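Local coordinates for protein rhodopsin (Todarodes pacificus, PDB 2Z73) that absorbs light through bound 11-cis retinal for vision and, once activated, signals through G proteins to phospholipase C, at residues T10-P15 with H22-D27; T125-S130 with I213-F218; D132-I137 with Y220-M225. All coordinates share one frame; numbering follows the deposited sequence.

Interaction 1. Residues T10-P15 with H22-D27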
loop_
_atom_site.group_PDB
_atom_site.type_symbol
_atom_site.label_atom_id
_atom_site.label_comp_id
_atom_site.label_asym_id
_atom_site.label_seq_id
_atom_site.Cartn_x
_atom_site.Cartn_y
_atom_site.Cartn_z
ATOM N N THR A 10 -35.275 -14.125 -8.641
ATOM C CA THR A 10 -33.889 -13.993 -9.091
ATOM C C THR A 10 -32.947 -14.407 -7.960
ATOM O O THR A 10 -33.372 -14.543 -6.808
ATOM C CB THR A 10 -33.564 -12.537 -9.531
ATOM O OG1 THR A 10 -33.563 -11.669 -8.393
ATOM C CG2 THR A 10 -34.606 -12.039 -10.524
ATOM N N TRP A 11 -31.674 -14.611 -8.298
ATOM C CA TRP A 11 -30.647 -15.020 -7.336
ATOM C C TRP A 11 -29.769 -13.856 -6.907
ATOM O O TRP A 11 -28.997 -13.973 -5.963
ATOM C CB TRP A 11 -29.726 -16.077 -7.943
ATOM C CG TRP A 11 -28.921 -15.559 -9.109
ATOM C CD1 TRP A 11 -29.269 -15.597 -10.431
ATOM C CD2 TRP A 11 -27.682 -14.837 -9.048
ATOM N NE1 TRP A 11 -28.330 -14.939 -11.197
ATOM C CE2 TRP A 11 -27.347 -14.464 -10.372
ATOM C CE3 TRP A 11 -26.823 -14.463 -8.005
ATOM C CZ2 TRP A 11 -26.193 -13.737 -10.676
ATOM C CZ3 TRP A 11 -25.674 -13.740 -8.308
ATOM C CH2 TRP A 11 -25.372 -13.385 -9.638
ATOM N N TRP A 12 -29.878 -12.739 -7.612
ATOM C CA TRP A 12 -29.053 -11.581 -7.327
ATOM C C TRP A 12 -29.774 -10.443 -6.613
ATOM O O TRP A 12 -29.129 -9.512 -6.132
ATOM C CB TRP A 12 -28.473 -11.044 -8.642
ATOM C CG TRP A 12 -29.550 -10.788 -9.665
ATOM C CD1 TRP A 12 -30.008 -11.665 -10.609
ATOM C CD2 TRP A 12 -30.399 -9.636 -9.744
ATOM N NE1 TRP A 12 -31.098 -11.135 -11.266
ATOM C CE2 TRP A 12 -31.360 -9.891 -10.754
ATOM C CE3 TRP A 12 -30.449 -8.416 -9.056
ATOM C CZ2 TRP A 12 -32.358 -8.971 -11.090
ATOM C CZ3 TRP A 12 -31.448 -7.499 -9.390
ATOM C CH2 TRP A 12 -32.389 -7.785 -10.399
ATOM N N TYR A 13 -31.099 -10.506 -6.539
ATOM C CA TYR A 13 -31.859 -9.421 -5.926
ATOM C C TYR A 13 -31.480 -9.003 -4.528
ATOM O O TYR A 13 -31.485 -9.807 -3.599
ATOM C CB TYR A 13 -33.354 -9.712 -5.918
ATOM C CG TYR A 13 -34.156 -8.541 -5.387
ATOM C CD1 TYR A 13 -34.812 -8.616 -4.163
ATOM C CD2 TYR A 13 -34.245 -7.354 -6.108
ATOM C CE1 TYR A 13 -35.541 -7.536 -3.667
ATOM C CE2 TYR A 13 -34.964 -6.271 -5.631
ATOM C CZ TYR A 13 -35.611 -6.370 -4.406
ATOM O OH TYR A 13 -36.336 -5.304 -3.913
ATOM N N ASN A 14 -31.173 -7.721 -4.383
ATOM C CA ASN A 14 -30.833 -7.181 -3.089
ATOM C C ASN A 14 -31.861 -6.116 -2.721
ATOM O O ASN A 14 -32.035 -5.127 -3.425
ATOM C CB ASN A 14 -29.433 -6.573 -3.105
ATOM C CG ASN A 14 -28.913 -6.307 -1.716
ATOM O OD1 ASN A 14 -29.571 -5.646 -0.908
ATOM N ND2 ASN A 14 -27.734 -6.827 -1.422
ATOM N N PRO A 15 -32.562 -6.314 -1.605
ATOM C CA PRO A 15 -33.570 -5.347 -1.178
ATOM C C PRO A 15 -33.015 -3.996 -0.752
ATOM O O PRO A 15 -33.759 -3.022 -0.669
ATOM C CB PRO A 15 -34.266 -6.074 -0.031
ATOM C CG PRO A 15 -33.151 -6.875 0.567
ATOM C CD PRO A 15 -32.498 -7.448 -0.669
ATOM N N HIS A 22 -26.075 -5.229 -15.636
ATOM C CA HIS A 22 -24.955 -6.009 -16.124
ATOM C C HIS A 22 -24.639 -7.245 -15.302
ATOM O O HIS A 22 -24.355 -8.303 -15.861
ATOM C CB HIS A 22 -23.696 -5.164 -16.215
ATOM C CG HIS A 22 -22.478 -5.973 -16.506
ATOM N ND1 HIS A 22 -22.404 -6.832 -17.581
ATOM C CD2 HIS A 22 -21.307 -6.104 -15.839
ATOM C CE1 HIS A 22 -21.241 -7.457 -17.564
ATOM N NE2 HIS A 22 -20.557 -7.034 -16.517
ATOM N N TRP A 23 -24.675 -7.124 -13.982
ATOM C CA TRP A 23 -24.367 -8.271 -13.126
ATOM C C TRP A 23 -25.555 -9.216 -13.011
ATOM O O TRP A 23 -25.427 -10.349 -12.561
ATOM C CB TRP A 23 -23.954 -7.800 -11.722
ATOM C CG TRP A 23 -22.774 -6.861 -11.694
ATOM C CD1 TRP A 23 -22.778 -5.561 -11.290
ATOM C CD2 TRP A 23 -21.426 -7.150 -12.089
ATOM N NE1 TRP A 23 -21.524 -5.020 -11.407
ATOM C CE2 TRP A 23 -20.675 -5.975 -11.896
ATOM C CE3 TRP A 23 -20.783 -8.286 -12.589
ATOM C CZ2 TRP A 23 -19.309 -5.901 -12.184
ATOM C CZ3 TRP A 23 -19.424 -8.217 -12.880
ATOM C CH2 TRP A 23 -18.700 -7.028 -12.675
ATOM N N ARG A 24 -26.714 -8.744 -13.444
ATOM C CA ARG A 24 -27.946 -9.513 -13.363
ATOM C C ARG A 24 -28.150 -10.551 -14.447
ATOM O O ARG A 24 -28.939 -11.472 -14.278
ATOM C CB ARG A 24 -29.120 -8.538 -13.347
ATOM C CG ARG A 24 -29.098 -7.652 -12.122
ATOM C CD ARG A 24 -29.639 -6.268 -12.363
ATOM N NE ARG A 24 -31.052 -6.248 -12.720
ATOM C CZ ARG A 24 -31.848 -5.196 -12.532
ATOM N NH1 ARG A 24 -31.374 -4.078 -11.983
ATOM N NH2 ARG A 24 -33.121 -5.253 -12.915
ATOM N N GLU A 25 -27.446 -10.420 -15.559
ATOM C CA GLU A 25 -27.631 -11.370 -16.639
ATOM C C GLU A 25 -26.852 -12.669 -16.459
ATOM O O GLU A 25 -27.049 -13.628 -17.202
ATOM C CB GLU A 25 -27.248 -10.721 -17.970
ATOM C CG GLU A 25 -25.772 -10.711 -18.236
ATOM C CD GLU A 25 -25.418 -9.844 -19.409
ATOM O OE1 GLU A 25 -24.425 -10.162 -20.098
ATOM O OE2 GLU A 25 -26.121 -8.841 -19.640
ATOM N N PHE A 26 -25.982 -12.720 -15.464
ATOM C CA PHE A 26 -25.183 -13.915 -15.258
ATOM C C PHE A 26 -25.818 -14.934 -14.344
ATOM O O PHE A 26 -26.709 -14.614 -13.562
ATOM C CB PHE A 26 -23.807 -13.533 -14.715
ATOM C CG PHE A 26 -23.066 -12.579 -15.599
ATOM C CD1 PHE A 26 -22.420 -13.024 -16.751
ATOM C CD2 PHE A 26 -23.037 -11.220 -15.302
ATOM C CE1 PHE A 26 -21.757 -12.131 -17.587
ATOM C CE2 PHE A 26 -22.375 -10.324 -16.138
ATOM C CZ PHE A 26 -21.734 -10.783 -17.284
ATOM N N ASP A 27 -25.365 -16.178 -14.474
ATOM C CA ASP A 27 -25.855 -17.256 -13.640
ATOM C C ASP A 27 -25.110 -17.110 -12.336
ATOM O O ASP A 27 -24.042 -16.500 -12.286
ATOM C CB ASP A 27 -25.533 -18.626 -14.240
ATOM C CG ASP A 27 -26.378 -18.955 -15.454
ATOM O OD1 ASP A 27 -27.554 -18.534 -15.514
ATOM O OD2 ASP A 27 -25.869 -19.659 -16.344
#

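Interaction 2. Residues T125-S130 with I213-F218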
loop_
_atom_site.group_PDB
_atom_site.type_symbol
_atom_site.label_atom_id
_atom_site.label_comp_id
_atom_site.label_asym_id
_atom_site.label_seq_id
_atom_site.Cartn_x
_atom_site.Cartn_y
_atom_site.Cartn_z
ATOM N N THR A 125 1.207 7.394 0.324
ATOM C CA THR A 125 2.101 7.331 1.465
ATOM C C THR A 125 3.425 6.854 0.902
ATOM O O THR A 125 4.476 7.386 1.245
ATOM C CB THR A 125 1.629 6.328 2.543
ATOM O OG1 THR A 125 0.376 6.751 3.078
ATOM C CG2 THR A 125 2.640 6.251 3.676
ATOM N N MET A 126 3.368 5.848 0.033
ATOM C CA MET A 126 4.584 5.335 -0.580
ATOM C C MET A 126 5.260 6.484 -1.329
ATOM O O MET A 126 6.484 6.603 -1.324
ATOM C CB MET A 126 4.274 4.166 -1.523
ATOM C CG MET A 126 4.015 2.851 -0.794
ATOM S SD MET A 126 3.673 1.439 -1.884
ATOM C CE MET A 126 2.276 0.662 -1.057
ATOM N N ALA A 127 4.457 7.348 -1.945
ATOM C CA ALA A 127 5.006 8.491 -2.663
ATOM C C ALA A 127 5.841 9.332 -1.687
ATOM O O ALA A 127 6.985 9.684 -1.986
ATOM C CB ALA A 127 3.880 9.330 -3.256
ATOM N N MET A 128 5.270 9.649 -0.523
ATOM C CA MET A 128 5.979 10.432 0.484
ATOM C C MET A 128 7.250 9.705 0.906
ATOM O O MET A 128 8.259 10.331 1.257
ATOM C CB MET A 128 5.112 10.647 1.724
ATOM C CG MET A 128 3.819 11.373 1.468
ATOM S SD MET A 128 4.095 12.887 0.542
ATOM C CE MET A 128 2.822 12.724 -0.693
ATOM N N ILE A 129 7.200 8.377 0.887
ATOM C CA ILE A 129 8.357 7.597 1.272
ATOM C C ILE A 129 9.402 7.671 0.174
ATOM O O ILE A 129 10.602 7.706 0.451
ATOM C CB ILE A 129 8.003 6.124 1.510
ATOM C CG1 ILE A 129 7.018 6.006 2.675
ATOM C CG2 ILE A 129 9.276 5.331 1.814
ATOM C CD1 ILE A 129 6.524 4.584 2.932
ATOM N N SER A 130 8.944 7.702 -1.072
ATOM C CA SER A 130 9.849 7.771 -2.213
ATOM C C SER A 130 10.544 9.128 -2.235
ATOM O O SER A 130 11.651 9.262 -2.764
ATOM C CB SER A 130 9.080 7.573 -3.519
ATOM O OG SER A 130 8.250 8.689 -3.788
ATOM N N ILE A 213 2.120 7.851 -8.705
ATOM C CA ILE A 213 3.023 7.049 -9.511
ATOM C C ILE A 213 4.120 7.947 -10.076
ATOM O O ILE A 213 5.302 7.612 -10.017
ATOM C CB ILE A 213 2.281 6.365 -10.664
ATOM C CG1 ILE A 213 1.371 5.265 -10.102
ATOM C CG2 ILE A 213 3.279 5.828 -11.666
ATOM C CD1 ILE A 213 0.741 4.360 -11.144
ATOM N N LEU A 214 3.724 9.095 -10.615
ATOM C CA LEU A 214 4.684 10.036 -11.178
ATOM C C LEU A 214 5.702 10.439 -10.119
ATOM O O LEU A 214 6.908 10.472 -10.377
ATOM C CB LEU A 214 3.961 11.269 -11.716
ATOM C CG LEU A 214 3.078 11.021 -12.944
ATOM C CD1 LEU A 214 2.265 12.271 -13.261
ATOM C CD2 LEU A 214 3.949 10.634 -14.130
ATOM N N ILE A 215 5.213 10.748 -8.925
ATOM C CA ILE A 215 6.095 11.122 -7.827
ATOM C C ILE A 215 7.062 9.965 -7.593
ATOM O O ILE A 215 8.268 10.165 -7.478
ATOM C CB ILE A 215 5.294 11.389 -6.542
ATOM C CG1 ILE A 215 4.375 12.589 -6.747
ATOM C CG2 ILE A 215 6.232 11.659 -5.392
ATOM C CD1 ILE A 215 3.506 12.905 -5.546
ATOM N N ILE A 216 6.526 8.753 -7.529
ATOM C CA ILE A 216 7.357 7.574 -7.324
ATOM C C ILE A 216 8.474 7.516 -8.370
ATOM O O ILE A 216 9.644 7.675 -8.032
ATOM C CB ILE A 216 6.505 6.280 -7.394
ATOM C CG1 ILE A 216 5.618 6.181 -6.150
ATOM C CG2 ILE A 216 7.403 5.065 -7.500
ATOM C CD1 ILE A 216 4.476 5.208 -6.285
ATOM N N PHE A 217 8.109 7.306 -9.635
ATOM C CA PHE A 217 9.085 7.228 -10.726
ATOM C C PHE A 217 10.064 8.399 -10.749
ATOM O O PHE A 217 11.270 8.204 -10.947
ATOM C CB PHE A 217 8.370 7.123 -12.089
ATOM C CG PHE A 217 9.286 7.327 -13.281
ATOM C CD1 PHE A 217 9.542 8.605 -13.774
ATOM C CD2 PHE A 217 9.899 6.242 -13.901
ATOM C CE1 PHE A 217 10.391 8.802 -14.865
ATOM C CE2 PHE A 217 10.751 6.433 -14.995
ATOM C CZ PHE A 217 10.994 7.718 -15.475
ATOM N N PHE A 218 9.545 9.609 -10.556
ATOM C CA PHE A 218 10.377 10.809 -10.551
ATOM C C PHE A 218 11.409 10.764 -9.437
ATOM O O PHE A 218 12.480 11.340 -9.560
ATOM C CB PHE A 218 9.504 12.059 -10.394
ATOM C CG PHE A 218 10.286 13.332 -10.186
ATOM C CD1 PHE A 218 10.776 13.668 -8.928
ATOM C CD2 PHE A 218 10.531 14.194 -11.251
ATOM C CE1 PHE A 218 11.495 14.841 -8.735
ATOM C CE2 PHE A 218 11.250 15.369 -11.068
ATOM C CZ PHE A 218 11.732 15.694 -9.809
#

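Interaction 3. Residues D132-I137 with Y220-M225. With BOG (octyl beta-D-glucopyranoside), chain C.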
loop_
_atom_site.group_PDB
_atom_site.type_symbol
_atom_site.label_atom_id
_atom_site.label_comp_id
_atom_site.label_asym_id
_atom_site.label_seq_id
_atom_site.Cartn_x
_atom_site.Cartn_y
_atom_site.Cartn_z
ATOM N N ASP A 132 11.305 10.917 0.580
ATOM C CA ASP A 132 12.300 10.878 1.644
ATOM C C ASP A 132 13.530 10.171 1.101
ATOM O O ASP A 132 14.651 10.613 1.324
ATOM C CB ASP A 132 11.754 10.130 2.856
ATOM C CG ASP A 132 12.823 9.805 3.863
ATOM O OD1 ASP A 132 13.208 8.628 3.962
ATOM O OD2 ASP A 132 13.281 10.731 4.550
ATOM N N ARG A 133 13.304 9.073 0.387
ATOM C CA ARG A 133 14.397 8.310 -0.196
ATOM C C ARG A 133 15.235 9.195 -1.122
ATOM O O ARG A 133 16.464 9.137 -1.108
ATOM C CB ARG A 133 13.856 7.106 -0.961
ATOM C CG ARG A 133 13.267 6.006 -0.084
ATOM C CD ARG A 133 14.270 5.466 0.929
ATOM N NE ARG A 133 14.464 6.399 2.041
ATOM C CZ ARG A 133 15.422 6.304 2.961
ATOM N NH1 ARG A 133 16.304 5.310 2.929
ATOM N NH2 ARG A 133 15.503 7.214 3.914
ATOM N N TYR A 134 14.563 10.018 -1.919
ATOM C CA TYR A 134 15.253 10.920 -2.830
ATOM C C TYR A 134 16.083 11.967 -2.094
ATOM O O TYR A 134 17.133 12.373 -2.583
ATOM C CB TYR A 134 14.251 11.630 -3.742
ATOM C CG TYR A 134 14.818 12.857 -4.424
ATOM C CD1 TYR A 134 14.409 14.140 -4.057
ATOM C CD2 TYR A 134 15.771 12.735 -5.431
ATOM C CE1 TYR A 134 14.936 15.267 -4.681
ATOM C CE2 TYR A 134 16.303 13.848 -6.057
ATOM C CZ TYR A 134 15.882 15.112 -5.679
ATOM O OH TYR A 134 16.420 16.217 -6.302
ATOM N N ASN A 135 15.610 12.416 -0.934
ATOM C CA ASN A 135 16.343 13.423 -0.168
ATOM C C ASN A 135 17.574 12.856 0.540
ATOM O O ASN A 135 18.556 13.563 0.758
ATOM C CB ASN A 135 15.439 14.084 0.873
ATOM C CG ASN A 135 14.577 15.179 0.288
ATOM O OD1 ASN A 135 15.076 16.073 -0.396
ATOM N ND2 ASN A 135 13.276 15.126 0.565
ATOM N N VAL A 136 17.515 11.583 0.905
ATOM C CA VAL A 136 18.635 10.969 1.592
ATOM C C VAL A 136 19.576 10.236 0.639
ATOM O O VAL A 136 20.783 10.206 0.866
ATOM C CB VAL A 136 18.146 9.983 2.700
ATOM C CG1 VAL A 136 17.235 8.928 2.107
ATOM C CG2 VAL A 136 19.339 9.319 3.373
ATOM N N ILE A 137 19.029 9.661 -0.430
ATOM C CA ILE A 137 19.830 8.923 -1.403
ATOM C C ILE A 137 19.831 9.529 -2.800
ATOM O O ILE A 137 20.823 9.444 -3.505
ATOM C CB ILE A 137 19.354 7.461 -1.542
ATOM C CG1 ILE A 137 19.552 6.711 -0.226
ATOM C CG2 ILE A 137 20.128 6.766 -2.651
ATOM C CD1 ILE A 137 21.010 6.566 0.176
ATOM N N TYR A 220 12.449 7.654 -7.796
ATOM C CA TYR A 220 13.325 6.514 -7.960
ATOM C C TYR A 220 14.179 6.649 -9.197
ATOM O O TYR A 220 15.372 6.354 -9.161
ATOM C CB TYR A 220 12.516 5.215 -7.982
ATOM C CG TYR A 220 11.927 4.921 -6.621
ATOM C CD1 TYR A 220 12.752 4.773 -5.507
ATOM C CD2 TYR A 220 10.550 4.873 -6.431
ATOM C CE1 TYR A 220 12.223 4.591 -4.240
ATOM C CE2 TYR A 220 10.009 4.693 -5.165
ATOM C CZ TYR A 220 10.851 4.555 -4.072
ATOM O OH TYR A 220 10.319 4.407 -2.809
ATOM N N PHE A 221 13.589 7.109 -10.294
ATOM C CA PHE A 221 14.381 7.276 -11.503
ATOM C C PHE A 221 15.445 8.327 -11.216
ATOM O O PHE A 221 16.493 8.360 -11.863
ATOM C CB PHE A 221 13.515 7.737 -12.673
ATOM C CG PHE A 221 14.274 7.859 -13.964
ATOM C CD1 PHE A 221 14.808 6.729 -14.577
ATOM C CD2 PHE A 221 14.473 9.100 -14.559
ATOM C CE1 PHE A 221 15.528 6.833 -15.762
ATOM C CE2 PHE A 221 15.191 9.215 -15.745
ATOM C CZ PHE A 221 15.719 8.078 -16.349
ATOM N N ASN A 222 15.161 9.173 -10.228
ATOM C CA ASN A 222 16.062 10.250 -9.826
ATOM C C ASN A 222 17.142 9.717 -8.893
ATOM O O ASN A 222 18.188 10.334 -8.717
ATOM C CB ASN A 222 15.271 11.352 -9.122
ATOM C CG ASN A 222 15.935 12.707 -9.225
ATOM O OD1 ASN A 222 17.107 12.868 -8.888
ATOM N ND2 ASN A 222 15.179 13.695 -9.690
ATOM N N ILE A 223 16.874 8.570 -8.287
ATOM C CA ILE A 223 17.826 7.944 -7.380
ATOM C C ILE A 223 18.761 7.082 -8.215
ATOM O O ILE A 223 19.913 6.851 -7.848
ATOM C CB ILE A 223 17.083 7.084 -6.318
ATOM C CG1 ILE A 223 16.403 8.013 -5.305
ATOM C CG2 ILE A 223 18.042 6.126 -5.625
ATOM C CD1 ILE A 223 15.558 7.297 -4.269
ATOM N N VAL A 224 18.255 6.620 -9.352
ATOM C CA VAL A 224 19.033 5.794 -10.262
ATOM C C VAL A 224 19.977 6.698 -11.036
ATOM O O VAL A 224 21.162 6.398 -11.177
ATOM C CB VAL A 224 18.123 5.060 -11.261
ATOM C CG1 VAL A 224 18.968 4.270 -12.249
ATOM C CG2 VAL A 224 17.166 4.143 -10.513
ATOM N N MET A 225 19.437 7.805 -11.540
ATOM C CA MET A 225 20.224 8.775 -12.295
ATOM C C MET A 225 20.994 9.635 -11.304
ATOM O O MET A 225 21.076 10.851 -11.458
ATOM C CB MET A 225 19.313 9.672 -13.139
ATOM C CG MET A 225 18.488 8.957 -14.207
ATOM S SD MET A 225 19.436 8.366 -15.625
ATOM C CE MET A 225 19.396 6.586 -15.351
HETATM C C1 BOG C . 16.666 5.740 9.017
HETATM O O1 BOG C . 16.032 5.667 7.813
HETATM C C2 BOG C . 17.589 4.553 8.919
HETATM O O2 BOG C . 16.874 3.267 8.765
HETATM C C3 BOG C . 18.288 4.638 10.199
HETATM O O3 BOG C . 19.152 3.563 10.114
HETATM C C4 BOG C . 19.024 6.035 10.322
HETATM O O4 BOG C . 19.698 6.124 11.539
HETATM C C5 BOG C . 18.081 7.159 10.398
HETATM O O5 BOG C . 17.403 7.053 9.151
HETATM C C6 BOG C . 18.814 8.563 10.506
HETATM O O6 BOG C . 17.770 9.673 10.594
HETATM C "C1'" BOG C . 14.727 5.989 8.204
HETATM C "C2'" BOG C . 14.116 6.260 6.922
HETATM C "C3'" BOG C . 12.966 5.312 6.924
HETATM C "C4'" BOG C . 12.941 4.926 5.557
HETATM C "C5'" BOG C . 11.624 4.262 5.401
HETATM C "C6'" BOG C . 11.901 3.350 4.335
HETATM C "C7'" BOG C . 10.616 2.636 4.228
HETATM C "C8'" BOG C . 11.039 1.379 3.698
#

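Interaction 1. Residues T10-P15 with H22-D27
Trp-12 and Arg-24 make up the tight half of this contact. The aliphatic part of the arginine lies against one face of the indole: Arg-24 CG sits 3.3 Å from the centroid of the Trp-12 six-membered ring and only 8° off the ring normal, a CH-pi contact centred on the ring. From there the side chain continues outward over the same face and brings Arg-24 NE to 3.1 Å from Trp-12 CH2. The guanidinium is inclined by 25° to the indole, with CH2 beneath the margin of its plane. Its outer end is tethered as well, since Arg-24 NH1 donates to the carbonyl of Val-19. On the other face of the Trp-12 ring, near the rim, lies Thr-10 OG1, which accepts from the backbone N of Tyr-13 in an ST motif.

These residues belong to the extracellular amino-terminal region of the opsin. The chain doubles back so that an irregular segment lies beside the short helix 21-24 and the turn after it. Trp-23 and Phe-26 lead away from the 10-15 side and pack on helix 294-306, joining this surface layer to the transmembrane bundle.

Around Trp-11 the contact is less intimate, and it gives way to the exposed Asp-27. The indole reaches the backbone of residues 26 and 27 instead of a side chain. Trp-11 NE1 gives a weak hydrogen bond of 2.9 Å to Phe-26 O, which lies at the ring edge close to its plane, but the angle at the hydrogen is just 128°. Asp-27 C stands 3.6 Å above the Trp-11 ring plane, near the rim, and Trp-12 CB is on the opposite face. The carboxylate side chain of Asp-27 sets out away from residues 10-15.

Interaction 2. Residues T125-S130 with I213-F218
Ala-127 meets the branched part of Ile-215, its CB lying 3.9 Å from Ile-215 CG2. That methyl is carried anti to the backbone N of Ile-215, beside the carbonyl carbon, and it serves both small residues of the facing helix: Ser-130 OG is also 3.9 Å from Ile-215 CG2. One turn's length of helix 104-138 thus presents an alanine and a serine to the isoleucine. Beside it, Ile-216 approaches the backbone directly, its CG1 4.2 Å from Ala-127 CA, while Ser-130 OG stands 3.8 Å from Ile-216 CA.

The small side chains let the main chains come close, with Ala-127 CA and Ile-216 CA 5.3 Å apart. The axes of the two short helical segments pass 8.5 Å from each other, with their directions inclined by 23°. These are transmembrane helices 3 and 5 of the seven-helix rhodopsin-type receptor fold, running in the same sense. Neighbouring helices cover the 125-130 side: Met-126 leads to helix 246-286, and Met-128 packs against helices 149-167 and 70-87.

The Ser-130 hydroxyl is modelled as donating to Ala-127 O within its own helix, although the very short separation makes the exact length doubtful. Between the two segments, cohesion rests on van der Waals fit between small and branched residues, without a hydrogen bond to fix their relative position.

Interaction 3. Residues D132-I137 with Y220-M225
Ile-223 forms the apolar part of the contact, lying against Arg-133, the backbone of Tyr-134, and Ile-137. Its CD1 rests 3.7 Å from Arg-133 CB, and its CG2 meets the CG2 methyl of Ile-137, also at 3.7 Å. The phenol of Tyr-220 reaches in more loosely, with OH 4.3 Å from Arg-133 CG.

Asn-222 OD1 makes a contact without a hydrogen bond at the edge of the Tyr-134 ring, 3.1 Å from CE2 and near the ring plane. Amide and ring are turned 65° apart. For Tyr-134, chi1 163° sets CG anti to the backbone N, and the outer side chain comes nearer to residues 220-225.

Asp-132, Arg-133 and Tyr-134 are the DRY triplet of class A receptors, at the cytoplasmic end of transmembrane helix 3. Charged contacts hold the arginine: Arg-133 NH2 forms a salt bridge of 2.7 Å to Asp-132 OD1, and NH1 pairs with Glu-256 of helix 246-286, an arrangement consistent with the ionic lock of an inactive receptor.

Against the guanidinium lies the octyl tail of a bound detergent, octyl glucoside, whose C4' stands 3.8 Å above its centre; Val-136 CG1 lies on the opposite face, near the rim.

In the fold
Interaction 1 comes first along the chain and lies on the extracellular side, whereas interactions 2 and 3 sit across the chain's centre from it, about 40 and 50 Å away between centres. Those two follow each other down one helix pair, 104-138 with 195-224, their segments alternating in sequence and their centres only about 10 Å apart. They join directly where Ser-130 CB packs 3.4 Å from Tyr-220 CE2. Together they follow the same helix pair from the membrane interior to the cytoplasmic end, where rhodopsin-type receptors engage their G protein, while interaction 1 belongs to the outer surface beyond the retinal pocket.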